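Signal recognition particle receptor FtsY (Sulfolobus acidocaldarius, PDB 5L3S) serves as the receptor of the signal recognition particle, an SRP54-type protein that joins a helical bundle to a nucleotide-binding domain of the P-loop fold. Local coordinates at residues S137-A142 with A169-D174; V103-G108 with E203-V208; D25-L30 with E49-N54; K76-I81 with I258-A263. All coordinates share one frame; numbering follows the deposited sequence.

Interaction 1 of 4, residues S137-A142 with A169-D174. With GNP (phosphoaminophosphonic acid-guanylate ester), chain R.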
# COMPACT_ATOMS: atom_id res chain seq x y z
N SER B 137 1.03 -22.12 -0.92
CA SER B 137 2.02 -22.13 0.16
C SER B 137 1.86 -21.01 1.21
O SER B 137 2.74 -20.82 2.04
CB SER B 137 3.45 -22.14 -0.41
OG SER B 137 3.79 -23.44 -0.89
N ASP B 138 0.74 -20.28 1.17
CA ASP B 138 0.29 -19.51 2.34
C ASP B 138 -0.58 -20.44 3.17
O ASP B 138 -1.75 -20.64 2.87
CB ASP B 138 -0.54 -18.29 1.94
CG ASP B 138 -1.07 -17.50 3.15
OD1 ASP B 138 -0.97 -17.96 4.31
OD2 ASP B 138 -1.62 -16.40 2.92
N THR B 139 0.00 -21.00 4.22
CA THR B 139 -0.71 -21.96 5.06
C THR B 139 -1.11 -21.30 6.38
O THR B 139 -1.53 -21.97 7.32
CB THR B 139 0.15 -23.19 5.36
OG1 THR B 139 1.34 -22.77 6.04
CG2 THR B 139 0.56 -23.91 4.06
N PHE B 140 -0.99 -19.99 6.44
CA PHE B 140 -1.25 -19.28 7.70
C PHE B 140 -2.54 -18.48 7.72
O PHE B 140 -3.34 -18.60 8.66
CB PHE B 140 -0.09 -18.35 8.07
CG PHE B 140 -0.42 -17.37 9.17
CD1 PHE B 140 -0.28 -17.72 10.50
CD2 PHE B 140 -0.90 -16.09 8.87
CE1 PHE B 140 -0.60 -16.83 11.52
CE2 PHE B 140 -1.23 -15.20 9.89
CZ PHE B 140 -1.07 -15.57 11.21
N ARG B 141 -2.75 -17.64 6.72
CA ARG B 141 -3.79 -16.63 6.86
C ARG B 141 -5.17 -17.21 6.61
O ARG B 141 -5.34 -18.09 5.78
CB ARG B 141 -3.54 -15.44 5.93
CG ARG B 141 -4.22 -14.15 6.43
CD ARG B 141 -4.78 -13.34 5.27
NE ARG B 141 -5.75 -14.11 4.50
CZ ARG B 141 -5.71 -14.24 3.18
NH1 ARG B 141 -4.74 -13.64 2.50
NH2 ARG B 141 -6.63 -14.95 2.53
N ALA B 142 -6.15 -16.72 7.36
CA ALA B 142 -7.53 -17.16 7.21
C ALA B 142 -8.00 -17.15 5.74
O ALA B 142 -7.83 -16.16 5.01
CB ALA B 142 -8.47 -16.31 8.08
N ALA B 169 6.79 -25.13 2.84
CA ALA B 169 7.81 -25.82 2.06
C ALA B 169 7.34 -27.18 1.58
O ALA B 169 7.68 -27.62 0.48
CB ALA B 169 9.10 -25.97 2.88
N SER B 170 6.55 -27.86 2.42
CA SER B 170 6.03 -29.17 2.07
C SER B 170 5.02 -29.02 0.93
O SER B 170 5.01 -29.83 -0.00
CB SER B 170 5.37 -29.82 3.29
OG SER B 170 4.60 -30.95 2.90
N VAL B 171 4.19 -27.98 1.00
CA VAL B 171 3.23 -27.72 -0.08
C VAL B 171 3.96 -27.46 -1.41
O VAL B 171 3.60 -28.04 -2.44
CB VAL B 171 2.28 -26.54 0.24
CG1 VAL B 171 1.32 -26.31 -0.94
CG2 VAL B 171 1.49 -26.80 1.52
N ALA B 172 4.99 -26.63 -1.38
CA ALA B 172 5.77 -26.32 -2.58
C ALA B 172 6.49 -27.54 -3.14
O ALA B 172 6.50 -27.77 -4.35
CB ALA B 172 6.77 -25.17 -2.31
N PHE B 173 7.10 -28.32 -2.25
CA PHE B 173 7.75 -29.56 -2.63
C PHE B 173 6.79 -30.50 -3.37
O PHE B 173 7.13 -31.04 -4.42
CB PHE B 173 8.36 -30.24 -1.40
CG PHE B 173 9.13 -31.49 -1.72
CD1 PHE B 173 10.48 -31.43 -2.01
CD2 PHE B 173 8.50 -32.73 -1.72
CE1 PHE B 173 11.20 -32.60 -2.31
CE2 PHE B 173 9.21 -33.89 -2.01
CZ PHE B 173 10.56 -33.82 -2.31
N ASP B 174 5.58 -30.68 -2.82
CA ASP B 174 4.57 -31.55 -3.42
C ASP B 174 4.11 -31.03 -4.77
O ASP B 174 3.89 -31.80 -5.69
CB ASP B 174 3.35 -31.68 -2.50
CG ASP B 174 3.59 -32.60 -1.32
OD1 ASP B 174 4.73 -33.09 -1.15
OD2 ASP B 174 2.62 -32.83 -0.57
PG GNP R . -2.01 -11.45 1.79
O1G GNP R . -1.88 -12.86 1.26
O2G GNP R . -2.95 -11.36 2.98
O3G GNP R . -0.71 -10.83 2.24
N3B GNP R . -2.62 -10.53 0.63
PB GNP R . -2.05 -10.58 -0.89
O1B GNP R . -2.01 -11.97 -1.35
O2B GNP R . -0.74 -9.91 -0.93
O3A GNP R . -3.04 -9.79 -1.71
PA GNP R . -4.38 -10.22 -2.32
O1A GNP R . -4.16 -10.94 -3.62
O2A GNP R . -5.24 -10.91 -1.31
O5' GNP R . -5.06 -8.88 -2.77
C5' GNP R . -5.50 -7.87 -1.81
C4' GNP R . -6.59 -7.03 -2.46
O4' GNP R . -6.02 -6.15 -3.50
C3' GNP R . -7.67 -7.83 -3.15
O3' GNP R . -8.91 -7.16 -3.00
C2' GNP R . -7.24 -7.80 -4.63
O2' GNP R . -8.35 -7.96 -5.50
C1' GNP R . -6.76 -6.34 -4.68
N9 GNP R . -5.86 -6.09 -5.81
C8 GNP R . -4.74 -6.79 -6.19
N7 GNP R . -4.14 -6.29 -7.25
C5 GNP R . -4.92 -5.18 -7.57
C6 GNP R . -4.78 -4.24 -8.61
O6 GNP R . -3.89 -4.24 -9.48
N1 GNP R . -5.79 -3.28 -8.60
C2 GNP R . -6.80 -3.23 -7.66
N2 GNP R . -7.70 -2.25 -7.76
N3 GNP R . -6.94 -4.11 -6.67
C4 GNP R . -5.97 -5.05 -6.70
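The hydroxyl of S137 presses on a helix flank without bonding to it: S137 OG lies 3.4 Å from A172 N, but at a poor angle, and its hydrogen bond goes instead to P168 O, in the turn before. This is the place in the P-loop NTPase fold where strand 132-137 runs out into a nucleotide-binding loop beside helix 168-181. Around the same hydroxyl, V171 CB stands 3.6 Å from S137 OG and A172 CB closes the other part of the patch. Further along, T139 and V171 meet tip to tip, T139 CG2 being 4.0 Å from V171 CG2. The loop then folds on itself: D138 OD1 takes the amides of F140 and R141 together, an Asx turn within an Asx motif, with the bond from R141 N nearly straight at 174°. Following this turn, R141 reaches GNP. Its chain bends at chi2 and chi3, and its guanidinium grips A142 O side-on with NE and NH2, which should limit its rotation; Q147 OE1 takes NH2 as well. The remaining nitrogen, R141 NH1, gives a hydrogen bond to GNP O2G at 2.9 Å, at the guanidinium edge and near its plane.

Interaction 2 of 4, residues V103-G108 with E203-V208. Unlike the reference sequence in segment 203-208: K207 (reference Arg).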
# COMPACT_ATOMS: atom_id res chain seq x y z
N VAL B 103 9.82 -22.78 -12.25
CA VAL B 103 9.25 -22.48 -10.95
C VAL B 103 9.39 -21.01 -10.58
O VAL B 103 10.49 -20.47 -10.57
CB VAL B 103 9.90 -23.34 -9.85
CG1 VAL B 103 9.36 -22.95 -8.48
CG2 VAL B 103 9.68 -24.83 -10.13
N ILE B 104 8.26 -20.38 -10.30
CA ILE B 104 8.23 -18.97 -9.94
C ILE B 104 7.63 -18.82 -8.54
O ILE B 104 6.62 -19.45 -8.24
CB ILE B 104 7.34 -18.18 -10.91
CG1 ILE B 104 7.75 -18.48 -12.36
CG2 ILE B 104 7.38 -16.67 -10.60
CD1 ILE B 104 6.93 -17.73 -13.39
N ILE B 105 8.25 -17.99 -7.71
CA ILE B 105 7.71 -17.72 -6.38
C ILE B 105 7.40 -16.23 -6.28
O ILE B 105 8.07 -15.40 -6.93
CB ILE B 105 8.67 -18.19 -5.25
CG1 ILE B 105 7.99 -18.14 -3.87
CG2 ILE B 105 9.96 -17.40 -5.29
CD1 ILE B 105 8.75 -18.93 -2.79
N PHE B 106 6.37 -15.92 -5.50
CA PHE B 106 5.88 -14.55 -5.32
C PHE B 106 5.91 -14.26 -3.82
O PHE B 106 5.43 -15.08 -3.03
CB PHE B 106 4.43 -14.43 -5.83
CG PHE B 106 4.28 -14.72 -7.30
CD1 PHE B 106 4.33 -16.02 -7.78
CD2 PHE B 106 4.06 -13.69 -8.20
CE1 PHE B 106 4.18 -16.29 -9.13
CE2 PHE B 106 3.92 -13.94 -9.56
CZ PHE B 106 3.98 -15.24 -10.03
N PHE B 107 6.50 -13.13 -3.43
CA PHE B 107 6.46 -12.75 -2.01
C PHE B 107 6.37 -11.23 -1.84
O PHE B 107 6.48 -10.47 -2.81
CB PHE B 107 7.65 -13.33 -1.22
CG PHE B 107 9.02 -13.03 -1.83
CD1 PHE B 107 9.67 -11.82 -1.58
CD2 PHE B 107 9.68 -13.99 -2.60
CE1 PHE B 107 10.93 -11.56 -2.13
CE2 PHE B 107 10.93 -13.74 -3.15
CZ PHE B 107 11.56 -12.51 -2.91
N GLY B 108 6.15 -10.78 -0.62
CA GLY B 108 6.04 -9.35 -0.38
C GLY B 108 5.26 -9.14 0.91
O GLY B 108 4.81 -10.12 1.52
N GLU B 203 12.86 -16.06 7.63
CA GLU B 203 13.43 -17.40 7.67
C GLU B 203 12.48 -18.45 7.07
O GLU B 203 12.91 -19.33 6.33
CB GLU B 203 13.85 -17.77 9.10
CG GLU B 203 14.38 -19.20 9.25
CD GLU B 203 15.55 -19.50 8.32
OE1 GLU B 203 16.36 -18.58 8.05
OE2 GLU B 203 15.67 -20.66 7.88
N GLU B 204 11.18 -18.34 7.38
CA GLU B 204 10.20 -19.26 6.77
C GLU B 204 10.24 -19.21 5.24
O GLU B 204 10.14 -20.23 4.56
CB GLU B 204 8.78 -19.01 7.28
CG GLU B 204 8.56 -19.51 8.70
CD GLU B 204 7.10 -19.51 9.13
OE1 GLU B 204 6.20 -19.60 8.27
OE2 GLU B 204 6.86 -19.41 10.36
N LEU B 205 10.40 -18.00 4.70
CA LEU B 205 10.46 -17.83 3.26
C LEU B 205 11.73 -18.44 2.68
O LEU B 205 11.68 -19.14 1.68
CB LEU B 205 10.37 -16.35 2.90
CG LEU B 205 10.49 -15.98 1.42
CD1 LEU B 205 9.40 -16.65 0.61
CD2 LEU B 205 10.39 -14.47 1.30
N LYS B 206 12.87 -18.16 3.32
CA LYS B 206 14.16 -18.70 2.90
C LYS B 206 14.16 -20.21 2.91
O LYS B 206 14.83 -20.86 2.12
CB LYS B 206 15.28 -18.15 3.78
CG LYS B 206 15.50 -16.65 3.64
CD LYS B 206 16.51 -16.13 4.65
CE LYS B 206 17.89 -16.65 4.36
NZ LYS B 206 18.82 -16.37 5.49
N LYS B 207 13.39 -20.77 3.83
CA LYS B 207 13.20 -22.21 3.88
C LYS B 207 12.41 -22.74 2.67
O LYS B 207 12.72 -23.81 2.13
CB LYS B 207 12.50 -22.55 5.20
CG LYS B 207 12.25 -24.01 5.43
CD LYS B 207 11.79 -24.22 6.86
CE LYS B 207 11.26 -25.61 7.04
NZ LYS B 207 9.82 -25.68 6.62
N VAL B 208 11.40 -22.00 2.23
CA VAL B 208 10.69 -22.40 1.01
C VAL B 208 11.62 -22.29 -0.21
O VAL B 208 11.61 -23.14 -1.10
CB VAL B 208 9.41 -21.56 0.79
CG1 VAL B 208 8.76 -21.91 -0.54
CG2 VAL B 208 8.43 -21.77 1.94
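L205 is the hub, its two methyls shared between I105 and F107. L205 CD2 sits over one face of the F107 ring, 4.0 Å from the ring centroid and 24° off the normal, a CH-pi contact displaced toward the rim; its closest ring atom is F107 CG, 3.7 Å from L205 CD2. The two side chains cross at about a right angle, which fits a methyl coming down onto a ring. The F107 ring takes the cramped position between its own N and carbonyl carbon (chi1 53°), and this turns a face to the helix. L205 CD1 turns to the strand's other residue, 4.1 Å from I105 CD1. I105 is extended, CG1 trans to the backbone N, and its CD1 faces the groove between L205 and V208, with V208 CG1 3.7 Å from I105 CD1. These side chains fill the space between strand 102-107 and helix 199-212, whose short segments run antiparallel (173°) with their axes 11.0 Å apart. The helix links strand 186-191 to strand 216-222, the neighbours of 102-107 on its two sides, so this is a beta-alpha-beta crossover passing over the central strand of a P-loop NTPase sheet. Helix 168-181 flanks the same layer, V208 touching P168 and V103 touching I176, while V240 and Y242 also pack against the F107 ring. Following F107, G108 begins what is probably the P-loop.

Interaction 3 of 4, residues D25-L30 with E49-N54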
# COMPACT_ATOMS: atom_id res chain seq x y z
N ASP B 25 14.43 27.47 -11.01
CA ASP B 25 12.97 27.41 -11.02
C ASP B 25 12.43 26.09 -11.56
O ASP B 25 11.52 25.50 -10.99
CB ASP B 25 12.38 28.56 -11.83
CG ASP B 25 12.51 29.88 -11.12
OD1 ASP B 25 12.74 29.87 -9.90
OD2 ASP B 25 12.38 30.93 -11.79
N VAL B 26 12.98 25.63 -12.68
CA VAL B 26 12.46 24.42 -13.30
C VAL B 26 12.84 23.17 -12.49
O VAL B 26 12.07 22.20 -12.44
CB VAL B 26 12.89 24.29 -14.78
CG1 VAL B 26 14.40 24.14 -14.91
CG2 VAL B 26 12.17 23.12 -15.44
N ILE B 27 14.00 23.19 -11.85
CA ILE B 27 14.42 22.05 -11.03
C ILE B 27 13.45 21.87 -9.85
O ILE B 27 13.11 20.74 -9.47
CB ILE B 27 15.88 22.19 -10.53
CG1 ILE B 27 16.86 22.05 -11.69
CG2 ILE B 27 16.22 21.13 -9.51
CD1 ILE B 27 16.89 20.68 -12.30
N GLU B 28 12.99 22.98 -9.28
CA GLU B 28 12.03 22.89 -8.19
C GLU B 28 10.66 22.37 -8.63
O GLU B 28 10.06 21.55 -7.93
CB GLU B 28 11.90 24.21 -7.43
CG GLU B 28 13.15 24.56 -6.62
CD GLU B 28 13.60 23.41 -5.73
OE1 GLU B 28 12.86 23.05 -4.79
OE2 GLU B 28 14.70 22.87 -5.97
N GLU B 29 10.16 22.84 -9.77
CA GLU B 29 8.90 22.29 -10.29
C GLU B 29 9.03 20.79 -10.54
O GLU B 29 8.12 20.02 -10.23
CB GLU B 29 8.46 23.00 -11.57
CG GLU B 29 7.91 24.40 -11.35
CD GLU B 29 7.59 25.13 -12.65
OE1 GLU B 29 7.95 24.61 -13.73
OE2 GLU B 29 6.97 26.21 -12.58
N LEU B 30 10.16 20.37 -11.10
CA LEU B 30 10.39 18.95 -11.36
C LEU B 30 10.48 18.14 -10.07
O LEU B 30 10.05 16.99 -10.03
CB LEU B 30 11.64 18.75 -12.21
CG LEU B 30 11.49 19.22 -13.66
CD1 LEU B 30 12.82 19.17 -14.41
CD2 LEU B 30 10.42 18.41 -14.38
N GLU B 49 20.12 16.28 -8.94
CA GLU B 49 21.52 16.70 -8.85
C GLU B 49 22.28 16.20 -10.07
O GLU B 49 23.13 16.91 -10.60
CB GLU B 49 22.18 16.17 -7.57
CG GLU B 49 21.81 16.92 -6.31
CD GLU B 49 22.26 18.37 -6.34
OE1 GLU B 49 23.44 18.61 -6.67
OE2 GLU B 49 21.44 19.26 -6.04
N ASP B 50 21.95 14.99 -10.52
CA ASP B 50 22.54 14.44 -11.75
C ASP B 50 22.19 15.35 -12.92
O ASP B 50 23.03 15.68 -13.75
CB ASP B 50 21.99 13.03 -12.05
CG ASP B 50 22.58 11.95 -11.15
OD1 ASP B 50 23.61 12.21 -10.49
OD2 ASP B 50 22.02 10.82 -11.12
N LEU B 51 20.92 15.74 -12.97
CA LEU B 51 20.38 16.56 -14.04
C LEU B 51 21.08 17.93 -14.11
O LEU B 51 21.56 18.33 -15.17
CB LEU B 51 18.87 16.73 -13.82
CG LEU B 51 18.11 17.60 -14.82
CD1 LEU B 51 18.29 17.06 -16.25
CD2 LEU B 51 16.64 17.71 -14.43
N LYS B 52 21.14 18.62 -12.98
CA LYS B 52 21.84 19.90 -12.90
C LYS B 52 23.30 19.80 -13.37
O LYS B 52 23.77 20.61 -14.17
CB LYS B 52 21.79 20.44 -11.47
CG LYS B 52 22.66 21.67 -11.23
CD LYS B 52 22.59 22.12 -9.78
CE LYS B 52 21.17 22.46 -9.37
NZ LYS B 52 21.13 23.15 -8.05
N ASN B 53 24.00 18.78 -12.89
CA ASN B 53 25.40 18.59 -13.25
C ASN B 53 25.62 18.27 -14.71
O ASN B 53 26.63 18.66 -15.30
CB ASN B 53 26.04 17.51 -12.38
CG ASN B 53 26.20 17.95 -10.96
OD1 ASN B 53 26.54 19.10 -10.69
ND2 ASN B 53 25.95 17.04 -10.02
N ASN B 54 24.68 17.55 -15.31
CA ASN B 54 24.78 17.26 -16.73
C ASN B 54 24.59 18.52 -17.56
O ASN B 54 25.13 18.63 -18.66
CB ASN B 54 23.74 16.22 -17.15
CG ASN B 54 23.85 15.85 -18.61
OD1 ASN B 54 23.26 16.49 -19.48
ND2 ASN B 54 24.63 14.81 -18.90
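I27 and L51 face each other from two helical segments, 25-30 on helix 20-36 and 49-54 on helix 41-55; the closest CA atoms are those of I27 and K52, 7.9 Å apart. Segment 25-30 carries a kink at its start, where the amides of D25 and V26 lack bonds to the preceding turn. Beyond it the backbone is regular, with L30 N bonded to V26 O. One leucine methyl does the bridging: L51 CD2 lies 3.7 Å from I27 CD1 and 4.1 Å from L30 CD1. L51 reaches that far with CG anti to its backbone N (chi1 178°). It slides past I27 in the opposite direction, but crosses L30 at about a right angle. Helix 66-85 joins the packing, with V70 against L30 and T73 against L51, as expected of the helical bundle of SRP54-type proteins. Charges stay at the border: E28 OE2 and K52 NZ are 6.8 Å apart and form no salt bridge, K52 pairing with E20 instead. The touching atoms are all aliphatic and buried, which implies that the two helices are held at this point by burial of aliphatic side chains, without directional bonds.

Interaction 4 of 4, residues K76-I81 with I258-A263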
# COMPACT_ATOMS: atom_id res chain seq x y z
N LYS B 76 14.48 11.92 -20.95
CA LYS B 76 15.44 11.07 -21.65
C LYS B 76 16.32 10.29 -20.67
O LYS B 76 16.60 9.11 -20.89
CB LYS B 76 16.29 11.92 -22.60
CG LYS B 76 17.50 11.21 -23.20
CD LYS B 76 17.11 10.02 -24.06
CE LYS B 76 18.33 9.43 -24.76
NZ LYS B 76 18.03 8.19 -25.53
N SER B 77 16.74 10.92 -19.57
CA SER B 77 17.55 10.22 -18.56
C SER B 77 16.75 9.14 -17.83
O SER B 77 17.26 8.05 -17.57
CB SER B 77 18.16 11.19 -17.55
OG SER B 77 19.12 12.03 -18.18
N ILE B 78 15.50 9.45 -17.49
CA ILE B 78 14.64 8.48 -16.85
C ILE B 78 14.40 7.29 -17.79
O ILE B 78 14.45 6.13 -17.36
CB ILE B 78 13.30 9.11 -16.40
CG1 ILE B 78 13.56 10.17 -15.33
CG2 ILE B 78 12.35 8.04 -15.84
CD1 ILE B 78 12.30 10.86 -14.83
N THR B 79 14.16 7.58 -19.07
CA THR B 79 13.92 6.52 -20.05
C THR B 79 15.13 5.59 -20.16
O THR B 79 14.98 4.37 -20.25
CB THR B 79 13.55 7.08 -21.44
OG1 THR B 79 12.40 7.93 -21.33
CG2 THR B 79 13.22 5.95 -22.41
N GLU B 80 16.32 6.17 -20.14
CA GLU B 80 17.55 5.39 -20.21
C GLU B 80 17.81 4.56 -18.95
O GLU B 80 18.29 3.43 -19.04
CB GLU B 80 18.75 6.30 -20.52
CG GLU B 80 18.77 6.77 -21.97
CD GLU B 80 19.92 7.71 -22.27
OE1 GLU B 80 20.61 7.50 -23.29
OE2 GLU B 80 20.13 8.67 -21.49
N ILE B 81 17.49 5.11 -17.78
CA ILE B 81 17.66 4.39 -16.51
C ILE B 81 16.78 3.14 -16.47
O ILE B 81 17.20 2.09 -15.99
CB ILE B 81 17.31 5.28 -15.30
CG1 ILE B 81 18.36 6.37 -15.12
CG2 ILE B 81 17.26 4.45 -14.04
CD1 ILE B 81 19.74 5.84 -14.76
N ILE B 258 7.97 4.42 -7.62
CA ILE B 258 8.80 3.31 -7.13
C ILE B 258 9.57 2.61 -8.26
O ILE B 258 10.70 2.17 -8.06
CB ILE B 258 7.98 2.24 -6.32
CG1 ILE B 258 8.88 1.15 -5.75
CG2 ILE B 258 6.89 1.59 -7.16
CD1 ILE B 258 9.89 1.66 -4.72
N ALA B 259 8.96 2.52 -9.44
CA ALA B 259 9.63 1.93 -10.61
C ALA B 259 10.99 2.59 -10.91
O ALA B 259 11.98 1.91 -11.18
CB ALA B 259 8.73 2.03 -11.84
N LEU B 260 11.03 3.92 -10.84
CA LEU B 260 12.26 4.66 -11.07
C LEU B 260 13.27 4.42 -9.94
O LEU B 260 14.46 4.20 -10.20
CB LEU B 260 11.96 6.16 -11.20
CG LEU B 260 13.13 7.12 -11.40
CD1 LEU B 260 14.07 6.63 -12.52
CD2 LEU B 260 12.60 8.53 -11.71
N SER B 261 12.79 4.46 -8.70
CA SER B 261 13.65 4.25 -7.54
C SER B 261 14.31 2.86 -7.54
O SER B 261 15.48 2.73 -7.21
CB SER B 261 12.88 4.47 -6.24
OG SER B 261 12.57 5.85 -6.08
N LEU B 262 13.53 1.85 -7.91
CA LEU B 262 14.01 0.48 -8.02
C LEU B 262 15.15 0.34 -9.02
O LEU B 262 16.18 -0.28 -8.74
CB LEU B 262 12.87 -0.43 -8.45
CG LEU B 262 11.85 -0.80 -7.40
CD1 LEU B 262 10.71 -1.53 -8.06
CD2 LEU B 262 12.54 -1.68 -6.38
N ALA B 263 14.96 0.91 -10.20
CA ALA B 263 15.99 0.88 -11.23
C ALA B 263 17.20 1.69 -10.80
O ALA B 263 18.34 1.23 -10.91
CB ALA B 263 15.44 1.40 -12.54
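No flat group lies between I78 and I81 on one helix and L260 and A263 on the other; with no ring or amide face to cover, the side-chain contacts are all between aliphatic carbons. The E80 carboxylate, a flat group, is turned to its own helix, where E80 OE1 forms a salt bridge with K76 NZ at 3.5 Å, one turn back. Across the contact, L260 points its fork at I78 and crosses it at about a right angle. L260 CD2 is 3.9 Å from I78 CD1, while L260 CD1 is 4.0 Å from I78 CG2, so the two methyls lie along one side of the isoleucine. The same L260 CD1 lies 4.2 Å from I81 CG2. I81 has CG2 anti to the backbone N, and that methyl settles on A263 CB at 3.9 Å, where the alanine's small side chain is consistent with the close approach of the backbones: the CA atoms of I81 and A263 are 6.6 Å apart. The segments cross at 63°, their axes 10.3 Å apart. Beyond them, F295 packs on I78, and F290 of the same C-terminal helix 287-295 packs on A259. Helix 66-85, which starts in the helical bundle, thus lies against helix 258-266 of the nucleotide-binding domain, the interface that joins the N and G parts of SRP-type GTPases.

In the fold
From the N terminus, interaction 3 comes first, closing a short loop that pairs helices 20-36 and 41-55 in the bundle, before any other contact opens. Helix 66-85 then starts interaction 4, whose loop of 176 intervening residues ends at helix 258-266. Within this span lies interaction 2, between strand 102-107 and helix 199-212, and within that in turn lies interaction 1, at the loop after strand 132-137 and helix 168-181. Interactions 1 and 2 touch, A172 CB lying 4.2 Å from V208 CG1, and share one flank of the sheet. Interactions 3 and 4, with centres about 15 Å apart, lie on the opposite side of the chain's centre, interaction 3 within the bundle and interaction 4 where it meets the nucleotide-binding domain.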